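Ycf54-like protein (Synechocystis sp. PCC 6803, PDB 5M2P) is probably a component of the Mg-protoporphyrin IX monomethylester cyclase, with conserved residues required for protochlorophyllide formation. Local coordinates at residues Y9-Q14 and A62-K67; I47-L52 and E66-I71; K15-E20 and L84-V89. All blocks are in the same frame, centred on the assembly; numbering follows the deposited sequence.

Contact 1: Y9-Q14 and A62-K67; sequences YALASQ and AKAPEK. With SO4 (sulfate ion), chain B.
Gln14 and Lys67 meet at about a right angle where strand 5-13 gives way to helix 14-18. The glutamine leaves its backbone with CG anti to the carbonyl carbon, then runs extended, so its amide lies across the root of the lysine and CD rests 3.7 Å from Lys67 CB. Its NE2 goes on to a hydrogen bond with Asn68 O in the adjoining strand. The lysine tail bends at its third torsion and leads away. Next to this crossing the two backbones join: Gln14 N donates to Lys67 O at 2.9 Å, nearly straight at 168°, with the donor above the carbonyl plane. The same oxygen takes a CA-H contact from Ser13 CA at 3.4 Å.

Ser13 comes alongside the Pro65 ring, its CB only 3.5 Å from Pro65 CG, a tight fit. Ser13 is the N-cap of helix 14-18, and its OG, in the crowded position between backbone N and carbonyl carbon, accepts from Phe16 N. Two residues back along the strand, Leu11 has CG anti to its backbone N, and CD2 touches Ala64 CB at 3.8 Å. On the loop, Glu66 N donates to SO4 O3 at 2.9 Å, a sulfate probably carried over from crystallisation.

The chemistry is that of a helix start supplied with acceptors from two sources: Ser13 OG serves the N-H of Phe16, and the loop 64-67 offers Lys67 O to that of Gln14. The loop is thereby tied to the helix start through its main chain, while proline and alanine fill in against the strand's side chains.

Contact 2: I47-L52 and E66-I71; sequences IQPAFL and EKNVAI. With SO4 (sulfate ion), chain B.
Hydrogen bonds dominate here, and Gln48 makes all three that are direct. Just past strand 43-47 its backbone turns into left-handed helical torsions, and its N donates to Asn68 O at 2.8 Å and 149°. The side chain, CG anti to the backbone N and then bent at the second torsion, swings back over the opposing strand. There OE1 accepts Asn68 N at 2.8 Å, with the donor above the carbonyl plane, while NE2 gives a bond of 3.0 Å to Glu66 O. This last one lies in the plane of the acceptor carbonyl and close to that of the glutamine amide. With both ends of the amide engaged, its rotation is well fixed.

The flat groups add a stack: the amide planes of Gln48 and Asn68 are 16° apart, one over the other, with NE2 3.7 Å from Asn68 ND2. That ND2 is hydrogen-bonded to Pro65 O. On the other branch, a water donates both to Asn68 OD1 and to Pro49 O, so the buried asparagine amide has partners at each end.

Apolar contacts follow along the strand. Ala70 CB sits at the edge of the Phe51 ring, near its plane and 3.7 Å from CZ, and it also meets Pro49 CG at 3.9 Å. Pro49 CB in turn lies over one face of that ring, toward its rim. Leu52 reaches Asn68 tip to tip through CD2.

In the sheet, Ile47 and Val69 form an antiparallel non-hydrogen-bonded pair, the last step between strands 43-47 and 68-73. Leu11 of strand 5-13 packs on Pro49, Leu52 and Ala70, and Leu17 of helix 14-18 on Val69.

Contact 3: K15-E20 and L84-V89; sequences KFLLEE and LRLEYV
The end of helix 14-18 and the end of helix 76-86 face each other without a hydrogen bond, the nearest CA atoms, Glu20 CA and Leu86 CA, being 8.0 Å apart, and the second chain leaves its helix at Glu87, whose phi is positive, and bends through an inverse gamma turn centred on Tyr88. Phe16 makes the largest part of the contact. With CG anti to the backbone N (chi1 171°), its ring slides in so that Tyr88 CB lies over one face, 4.2 Å from the centroid, a CH-pi contact. The tyrosine ring presents its edge to that face in a T-shaped pair, centroids 5.7 Å apart and planes at 73°. Tyr88 O also stands over this face, near the rim, and Glu20 CG lies over the opposite face, also toward the rim. At the ring's edge CZ points to Leu86 O, 3.4 Å away. Leu86 spreads its branches: CD1 meets Leu17 CD1 at 3.9 Å, and CD2 runs past the bent Glu20 chain.

An alanine in place of Phe16 would probably loosen the turn round Tyr88, since the edge-to-face pair and the packing on both ring faces would go.

The junction thus rests on apolar and aromatic packing, to which ring-edge C-H groups near Leu86 O may add weak electrostatic attraction.

Contacts 1 and 2 are practically one region: their centres lie about 6 Å apart, they share Glu66 and Lys67, and strands 5-13 and 68-73 join them through two probable hydrogen bonds, Ala10 O to Ile71 N and Ala12 N to Val69 O, each 2.8 Å. The sulfate touches both through Glu66. Contact 3, about 10 Å from the centre of contact 1, is reached along helix 14-18, which follows strand 5-13 directly, and across Leu11 O to Val89 CB at 3.5 Å. Contact 2 is about 14 Å from contact 3, centre to centre, yet Val69 CG1 still packs on Leu17 CD2 at 3.7 Å.

Contact 1: Y9-Q14 and A62-K67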
loop_
_atom_site.group_PDB
_atom_site.type_symbol
_atom_site.label_atom_id
_atom_site.label_comp_id
_atom_site.label_asym_id
_atom_site.label_seq_id
_atom_site.Cartn_x
_atom_site.Cartn_y
_atom_site.Cartn_z
ATOM N N TYR A 9 3.680 -0.353 -3.851
ATOM C CA TYR A 9 3.280 -0.584 -2.481
ATOM C C TYR A 9 4.432 -0.408 -1.513
ATOM O O TYR A 9 5.602 -0.633 -1.844
ATOM C CB TYR A 9 2.632 -1.977 -2.280
ATOM C CG TYR A 9 3.590 -3.137 -2.408
ATOM C CD1 TYR A 9 4.378 -3.539 -1.328
ATOM C CD2 TYR A 9 3.786 -3.787 -3.623
ATOM C CE1 TYR A 9 5.300 -4.555 -1.455
ATOM C CE2 TYR A 9 4.686 -4.836 -3.754
ATOM C CZ TYR A 9 5.460 -5.208 -2.667
ATOM O OH TYR A 9 6.386 -6.207 -2.802
ATOM N N ALA A 10 4.023 -0.061 -0.295
ATOM C CA ALA A 10 4.867 -0.112 0.894
ATOM C C ALA A 10 4.114 -0.972 1.917
ATOM O O ALA A 10 3.015 -0.615 2.309
ATOM C CB ALA A 10 5.108 1.297 1.437
ATOM N N LEU A 11 4.716 -2.083 2.317
ATOM C CA LEU A 11 4.105 -3.034 3.239
ATOM C C LEU A 11 4.739 -2.916 4.610
ATOM O O LEU A 11 5.952 -2.959 4.732
ATOM C CB LEU A 11 4.328 -4.435 2.705
ATOM C CG LEU A 11 3.606 -5.540 3.475
ATOM C CD1 LEU A 11 2.145 -5.585 3.121
ATOM C CD2 LEU A 11 4.241 -6.864 3.141
ATOM N N ALA A 12 3.904 -2.762 5.621
ATOM C CA ALA A 12 4.309 -2.629 6.997
ATOM C C ALA A 12 3.624 -3.721 7.831
ATOM O O ALA A 12 2.640 -4.319 7.405
ATOM C CB ALA A 12 3.829 -1.286 7.535
ATOM N N SER A 13 4.103 -3.906 9.058
ATOM C CA SER A 13 3.335 -4.652 10.044
ATOM C C SER A 13 2.207 -3.754 10.546
ATOM O O SER A 13 2.312 -2.540 10.579
ATOM C CB SER A 13 4.216 -5.104 11.209
ATOM O OG SER A 13 4.619 -3.984 11.991
ATOM N N GLN A 14 1.103 -4.372 10.979
ATOM C CA GLN A 14 0.039 -3.618 11.632
ATOM C C GLN A 14 0.546 -2.931 12.901
ATOM O O GLN A 14 0.215 -1.799 13.159
ATOM C CB GLN A 14 -1.163 -4.534 11.879
ATOM C CG GLN A 14 -1.788 -4.939 10.529
ATOM C CD GLN A 14 -2.929 -5.910 10.678
ATOM O OE1 GLN A 14 -3.581 -5.963 11.730
ATOM N NE2 GLN A 14 -3.163 -6.681 9.639
ATOM N N ALA A 62 7.483 -13.908 1.809
ATOM C CA ALA A 62 8.443 -14.626 2.647
ATOM C C ALA A 62 9.136 -13.762 3.692
ATOM O O ALA A 62 9.641 -14.259 4.680
ATOM C CB ALA A 62 9.489 -15.277 1.772
ATOM N N LYS A 63 9.213 -12.466 3.439
ATOM C CA LYS A 63 9.798 -11.504 4.372
ATOM C C LYS A 63 8.771 -10.816 5.280
ATOM O O LYS A 63 9.182 -10.116 6.200
ATOM C CB LYS A 63 10.576 -10.432 3.597
ATOM C CG LYS A 63 11.801 -10.951 2.864
ATOM C CD LYS A 63 12.445 -9.963 1.906
ATOM C CE LYS A 63 13.828 -10.425 1.509
ATOM N NZ LYS A 63 14.472 -9.605 0.458
ATOM N N ALA A 64 7.468 -10.974 5.022
ATOM C CA ALA A 64 6.439 -10.086 5.564
ATOM C C ALA A 64 6.055 -10.396 6.996
ATOM O O ALA A 64 6.020 -11.577 7.377
ATOM C CB ALA A 64 5.183 -10.176 4.694
ATOM N N PRO A 65 5.663 -9.353 7.761
ATOM C CA PRO A 65 4.987 -9.560 9.061
ATOM C C PRO A 65 3.729 -10.432 8.933
ATOM O O PRO A 65 3.065 -10.423 7.881
ATOM C CB PRO A 65 4.575 -8.153 9.507
ATOM C CG PRO A 65 5.370 -7.225 8.679
ATOM C CD PRO A 65 5.727 -7.931 7.405
ATOM N N GLU A 66 3.377 -11.116 10.016
ATOM C CA GLU A 66 2.167 -11.952 10.038
ATOM C C GLU A 66 0.900 -11.108 9.827
ATOM O O GLU A 66 -0.019 -11.526 9.086
ATOM C CB GLU A 66 2.105 -12.741 11.356
ATOM C CG GLU A 66 0.921 -13.678 11.520
ATOM C CD GLU A 66 0.915 -14.271 12.910
ATOM O OE1 GLU A 66 2.014 -14.615 13.397
ATOM O OE2 GLU A 66 -0.170 -14.359 13.519
ATOM N N LYS A 67 0.807 -9.980 10.515
ATOM C CA LYS A 67 -0.338 -9.095 10.420
ATOM C C LYS A 67 0.230 -7.872 9.728
ATOM O O LYS A 67 1.059 -7.149 10.299
ATOM C CB LYS A 67 -0.907 -8.760 11.802
ATOM C CG LYS A 67 -1.474 -9.977 12.521
ATOM C CD LYS A 67 -2.532 -9.602 13.549
ATOM C CE LYS A 67 -1.954 -9.333 14.923
ATOM N NZ LYS A 67 -2.975 -9.469 16.014
HETATM S S SO4 B . 5.850 -10.402 13.025
HETATM O O1 SO4 B . 5.809 -10.573 14.499
HETATM O O2 SO4 B . 7.247 -10.533 12.566
HETATM O O3 SO4 B . 5.004 -11.424 12.358
HETATM O O4 SO4 B . 5.357 -9.060 12.661
#

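Contact 2: I47-L52 and E66-I71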
loop_
_atom_site.group_PDB
_atom_site.type_symbol
_atom_site.label_atom_id
_atom_site.label_comp_id
_atom_site.label_asym_id
_atom_site.label_seq_id
_atom_site.Cartn_x
_atom_site.Cartn_y
_atom_site.Cartn_z
ATOM N N ILE A 47 -5.560 -3.361 4.506
ATOM C CA ILE A 47 -5.223 -4.234 5.612
ATOM C C ILE A 47 -5.082 -5.664 5.075
ATOM O O ILE A 47 -5.915 -6.132 4.285
ATOM C CB ILE A 47 -6.306 -4.193 6.709
ATOM C CG1 ILE A 47 -6.445 -2.781 7.279
ATOM C CG2 ILE A 47 -5.960 -5.176 7.812
ATOM C CD1 ILE A 47 -7.700 -2.561 8.101
ATOM N N GLN A 48 -4.025 -6.351 5.475
ATOM C CA GLN A 48 -3.782 -7.725 5.086
ATOM C C GLN A 48 -4.019 -7.942 3.579
ATOM O O GLN A 48 -4.855 -8.774 3.167
ATOM C CB GLN A 48 -4.641 -8.691 5.911
ATOM C CG GLN A 48 -3.972 -10.045 6.070
ATOM C CD GLN A 48 -2.740 -10.044 6.974
ATOM O OE1 GLN A 48 -2.499 -9.113 7.728
ATOM N NE2 GLN A 48 -1.967 -11.102 6.886
ATOM N N PRO A 49 -3.238 -7.254 2.740
ATOM C CA PRO A 49 -3.559 -7.288 1.305
ATOM C C PRO A 49 -3.491 -8.658 0.635
ATOM O O PRO A 49 -2.538 -9.411 0.781
ATOM C CB PRO A 49 -2.477 -6.399 0.690
ATOM C CG PRO A 49 -1.384 -6.350 1.738
ATOM C CD PRO A 49 -2.125 -6.341 3.050
ATOM N N ALA A 50 -4.509 -8.938 -0.175
ATOM C CA ALA A 50 -4.539 -10.159 -0.962
ATOM C C ALA A 50 -3.468 -10.202 -2.042
ATOM O O ALA A 50 -3.070 -11.267 -2.499
ATOM C CB ALA A 50 -5.899 -10.300 -1.602
ATOM N N PHE A 51 -2.975 -9.044 -2.475
ATOM C CA PHE A 51 -1.930 -9.064 -3.519
ATOM C C PHE A 51 -0.681 -9.825 -3.110
ATOM O O PHE A 51 0.058 -10.319 -3.961
ATOM C CB PHE A 51 -1.581 -7.658 -4.059
ATOM C CG PHE A 51 -0.834 -6.739 -3.099
ATOM C CD1 PHE A 51 0.484 -6.984 -2.731
ATOM C CD2 PHE A 51 -1.429 -5.562 -2.642
ATOM C CE1 PHE A 51 1.181 -6.103 -1.908
ATOM C CE2 PHE A 51 -0.739 -4.702 -1.797
ATOM C CZ PHE A 51 0.552 -4.975 -1.445
ATOM N N LEU A 52 -0.451 -9.940 -1.803
ATOM C CA LEU A 52 0.742 -10.586 -1.313
ATOM C C LEU A 52 0.797 -12.066 -1.646
ATOM O O LEU A 52 1.868 -12.666 -1.561
ATOM C CB LEU A 52 0.853 -10.360 0.191
ATOM C CG LEU A 52 2.225 -10.442 0.828
ATOM C CD1 LEU A 52 3.264 -9.581 0.102
ATOM C CD2 LEU A 52 2.052 -10.028 2.277
ATOM N N GLU A 66 3.377 -11.116 10.016
ATOM C CA GLU A 66 2.167 -11.952 10.038
ATOM C C GLU A 66 0.900 -11.108 9.827
ATOM O O GLU A 66 -0.019 -11.526 9.086
ATOM C CB GLU A 66 2.105 -12.741 11.356
ATOM C CG GLU A 66 0.921 -13.678 11.520
ATOM C CD GLU A 66 0.915 -14.271 12.910
ATOM O OE1 GLU A 66 2.014 -14.615 13.397
ATOM O OE2 GLU A 66 -0.170 -14.359 13.519
ATOM N N LYS A 67 0.807 -9.980 10.515
ATOM C CA LYS A 67 -0.338 -9.095 10.420
ATOM C C LYS A 67 0.230 -7.872 9.728
ATOM O O LYS A 67 1.059 -7.149 10.299
ATOM C CB LYS A 67 -0.907 -8.760 11.802
ATOM C CG LYS A 67 -1.474 -9.977 12.521
ATOM C CD LYS A 67 -2.532 -9.602 13.549
ATOM C CE LYS A 67 -1.954 -9.333 14.923
ATOM N NZ LYS A 67 -2.975 -9.469 16.014
ATOM N N ASN A 68 -0.158 -7.707 8.471
ATOM C CA ASN A 68 0.439 -6.687 7.633
ATOM C C ASN A 68 -0.593 -5.758 7.024
ATOM O O ASN A 68 -1.800 -6.000 7.093
ATOM C CB ASN A 68 1.364 -7.323 6.603
ATOM C CG ASN A 68 0.692 -8.386 5.781
ATOM O OD1 ASN A 68 -0.226 -8.117 5.023
ATOM N ND2 ASN A 68 1.209 -9.600 5.877
ATOM N N VAL A 69 -0.088 -4.680 6.442
ATOM C CA VAL A 69 -0.915 -3.599 5.944
ATOM C C VAL A 69 -0.080 -2.863 4.904
ATOM O O VAL A 69 1.106 -2.626 5.129
ATOM C CB VAL A 69 -1.368 -2.634 7.055
ATOM C CG1 VAL A 69 -0.225 -2.244 7.955
ATOM C CG2 VAL A 69 -2.107 -1.411 6.508
ATOM N N ALA A 70 -0.681 -2.583 3.748
ATOM C CA ALA A 70 0.027 -1.877 2.689
ATOM C C ALA A 70 -0.528 -0.498 2.442
ATOM O O ALA A 70 -1.742 -0.271 2.450
ATOM C CB ALA A 70 -0.038 -2.683 1.387
ATOM N N ILE A 71 0.373 0.412 2.094
ATOM C CA ILE A 71 0.011 1.629 1.399
ATOM C C ILE A 71 0.266 1.363 -0.080
ATOM O O ILE A 71 1.359 0.965 -0.471
ATOM C CB ILE A 71 0.817 2.852 1.887
ATOM C CG1 ILE A 71 0.803 2.962 3.416
ATOM C CG2 ILE A 71 0.276 4.113 1.244
ATOM C CD1 ILE A 71 -0.557 3.048 4.032
HETATM S S SO4 B . 5.850 -10.402 13.025
HETATM O O1 SO4 B . 5.809 -10.573 14.499
HETATM O O2 SO4 B . 7.247 -10.533 12.566
HETATM O O3 SO4 B . 5.004 -11.424 12.358
HETATM O O4 SO4 B . 5.357 -9.060 12.661
HETATM O O HOH W 1 -1.505 -10.065 3.358
#

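Contact 3: K15-E20 and L84-V89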
loop_
_atom_site.group_PDB
_atom_site.type_symbol
_atom_site.label_atom_id
_atom_site.label_comp_id
_atom_site.label_asym_id
_atom_site.label_seq_id
_atom_site.Cartn_x
_atom_site.Cartn_y
_atom_site.Cartn_z
ATOM N N LYS A 15 1.380 -3.646 13.661
ATOM C CA LYS A 15 1.997 -3.120 14.866
ATOM C C LYS A 15 2.785 -1.817 14.614
ATOM O O LYS A 15 2.637 -0.808 15.302
ATOM C CB LYS A 15 2.913 -4.218 15.437
ATOM C CG LYS A 15 3.637 -3.918 16.736
ATOM C CD LYS A 15 4.554 -5.083 17.121
ATOM C CE LYS A 15 5.212 -4.879 18.489
ATOM N NZ LYS A 15 5.727 -6.149 19.068
ATOM N N PHE A 16 3.610 -1.833 13.570
ATOM C CA PHE A 16 4.418 -0.674 13.229
ATOM C C PHE A 16 3.579 0.493 12.804
ATOM O O PHE A 16 3.775 1.634 13.258
ATOM C CB PHE A 16 5.430 -1.042 12.140
ATOM C CG PHE A 16 6.160 0.146 11.559
ATOM C CD1 PHE A 16 7.195 0.718 12.231
ATOM C CD2 PHE A 16 5.808 0.678 10.350
ATOM C CE1 PHE A 16 7.865 1.793 11.710
ATOM C CE2 PHE A 16 6.497 1.752 9.814
ATOM C CZ PHE A 16 7.486 2.327 10.525
ATOM N N LEU A 17 2.639 0.242 11.891
ATOM C CA LEU A 17 1.881 1.354 11.382
ATOM C C LEU A 17 1.033 2.031 12.499
ATOM O O LEU A 17 0.783 3.230 12.471
ATOM C CB LEU A 17 1.055 0.892 10.202
ATOM C CG LEU A 17 0.717 1.984 9.237
ATOM C CD1 LEU A 17 1.970 2.582 8.637
ATOM C CD2 LEU A 17 -0.182 1.402 8.183
ATOM N N LEU A 18 0.652 1.261 13.522
ATOM C CA LEU A 18 -0.040 1.830 14.687
ATOM C C LEU A 18 0.823 2.769 15.551
ATOM O O LEU A 18 0.312 3.585 16.294
ATOM C CB LEU A 18 -0.609 0.703 15.553
ATOM C CG LEU A 18 -1.854 0.046 14.977
ATOM C CD1 LEU A 18 -2.019 -1.352 15.553
ATOM C CD2 LEU A 18 -3.066 0.927 15.257
ATOM N N GLU A 19 2.143 2.676 15.379
ATOM C CA GLU A 19 3.089 3.599 16.010
ATOM C C GLU A 19 3.415 4.804 15.140
ATOM O O GLU A 19 4.322 5.559 15.461
ATOM C CB GLU A 19 4.394 2.867 16.346
ATOM C CG GLU A 19 4.262 1.699 17.316
ATOM C CD GLU A 19 3.510 2.064 18.585
ATOM O OE1 GLU A 19 4.016 2.913 19.316
ATOM O OE2 GLU A 19 2.384 1.564 18.801
ATOM N N GLU A 20 2.688 4.976 14.033
ATOM C CA GLU A 20 2.958 6.047 13.074
ATOM C C GLU A 20 1.708 6.919 12.863
ATOM O O GLU A 20 1.272 7.154 11.742
ATOM C CB GLU A 20 3.475 5.444 11.774
ATOM C CG GLU A 20 4.789 4.673 11.923
ATOM C CD GLU A 20 6.008 5.563 12.033
ATOM O OE1 GLU A 20 5.935 6.735 11.615
ATOM O OE2 GLU A 20 7.054 5.078 12.529
ATOM N N LEU A 84 10.542 6.769 2.367
ATOM C CA LEU A 84 11.490 7.656 3.034
ATOM C C LEU A 84 10.931 8.151 4.361
ATOM O O LEU A 84 11.690 8.434 5.279
ATOM C CB LEU A 84 11.799 8.827 2.114
ATOM C CG LEU A 84 12.581 8.474 0.868
ATOM C CD1 LEU A 84 12.560 9.696 -0.013
ATOM C CD2 LEU A 84 14.009 8.037 1.170
ATOM N N ARG A 85 9.608 8.270 4.457
ATOM C CA ARG A 85 8.951 8.765 5.669
ATOM C C ARG A 85 8.892 7.681 6.738
ATOM O O ARG A 85 9.142 7.946 7.911
ATOM C CB ARG A 85 7.551 9.286 5.324
ATOM C CG ARG A 85 6.641 9.601 6.494
ATOM C CD ARG A 85 6.848 10.999 7.038
ATOM N NE ARG A 85 6.081 11.114 8.266
ATOM C CZ ARG A 85 5.324 12.148 8.588
ATOM N NH1 ARG A 85 5.197 13.166 7.760
ATOM N NH2 ARG A 85 4.666 12.129 9.732
ATOM N N LEU A 86 8.544 6.458 6.336
ATOM C CA LEU A 86 8.374 5.349 7.290
ATOM C C LEU A 86 9.602 4.504 7.511
ATOM O O LEU A 86 9.811 4.003 8.638
ATOM C CB LEU A 86 7.249 4.421 6.858
ATOM C CG LEU A 86 5.878 5.056 6.875
ATOM C CD1 LEU A 86 4.857 4.039 6.411
ATOM C CD2 LEU A 86 5.509 5.583 8.254
ATOM N N GLU A 87 10.382 4.326 6.446
ATOM C CA GLU A 87 11.610 3.511 6.384
ATOM C C GLU A 87 11.440 2.018 6.614
ATOM O O GLU A 87 11.922 1.213 5.800
ATOM C CB GLU A 87 12.746 4.064 7.259
ATOM C CG GLU A 87 13.501 5.219 6.615
ATOM C CD GLU A 87 14.300 4.806 5.389
ATOM O OE1 GLU A 87 14.645 3.617 5.255
ATOM O OE2 GLU A 87 14.609 5.673 4.539
ATOM N N TYR A 88 10.758 1.640 7.694
ATOM C CA TYR A 88 10.616 0.215 8.036
ATOM C C TYR A 88 9.393 -0.400 7.314
ATOM O O TYR A 88 8.370 -0.727 7.916
ATOM C CB TYR A 88 10.579 0.010 9.560
ATOM C CG TYR A 88 10.684 -1.440 9.955
ATOM C CD1 TYR A 88 11.803 -2.178 9.632
ATOM C CD2 TYR A 88 9.641 -2.089 10.628
ATOM C CE1 TYR A 88 11.926 -3.508 9.979
ATOM C CE2 TYR A 88 9.748 -3.429 10.975
ATOM C CZ TYR A 88 10.882 -4.147 10.640
ATOM O OH TYR A 88 11.018 -5.486 10.950
ATOM N N VAL A 89 9.541 -0.495 5.994
ATOM C CA VAL A 89 8.563 -1.036 5.082
ATOM C C VAL A 89 9.275 -1.819 3.974
ATOM O O VAL A 89 10.397 -1.482 3.588
ATOM C CB VAL A 89 7.685 0.062 4.446
ATOM C CG1 VAL A 89 6.799 0.697 5.482
ATOM C CG2 VAL A 89 8.534 1.089 3.737
#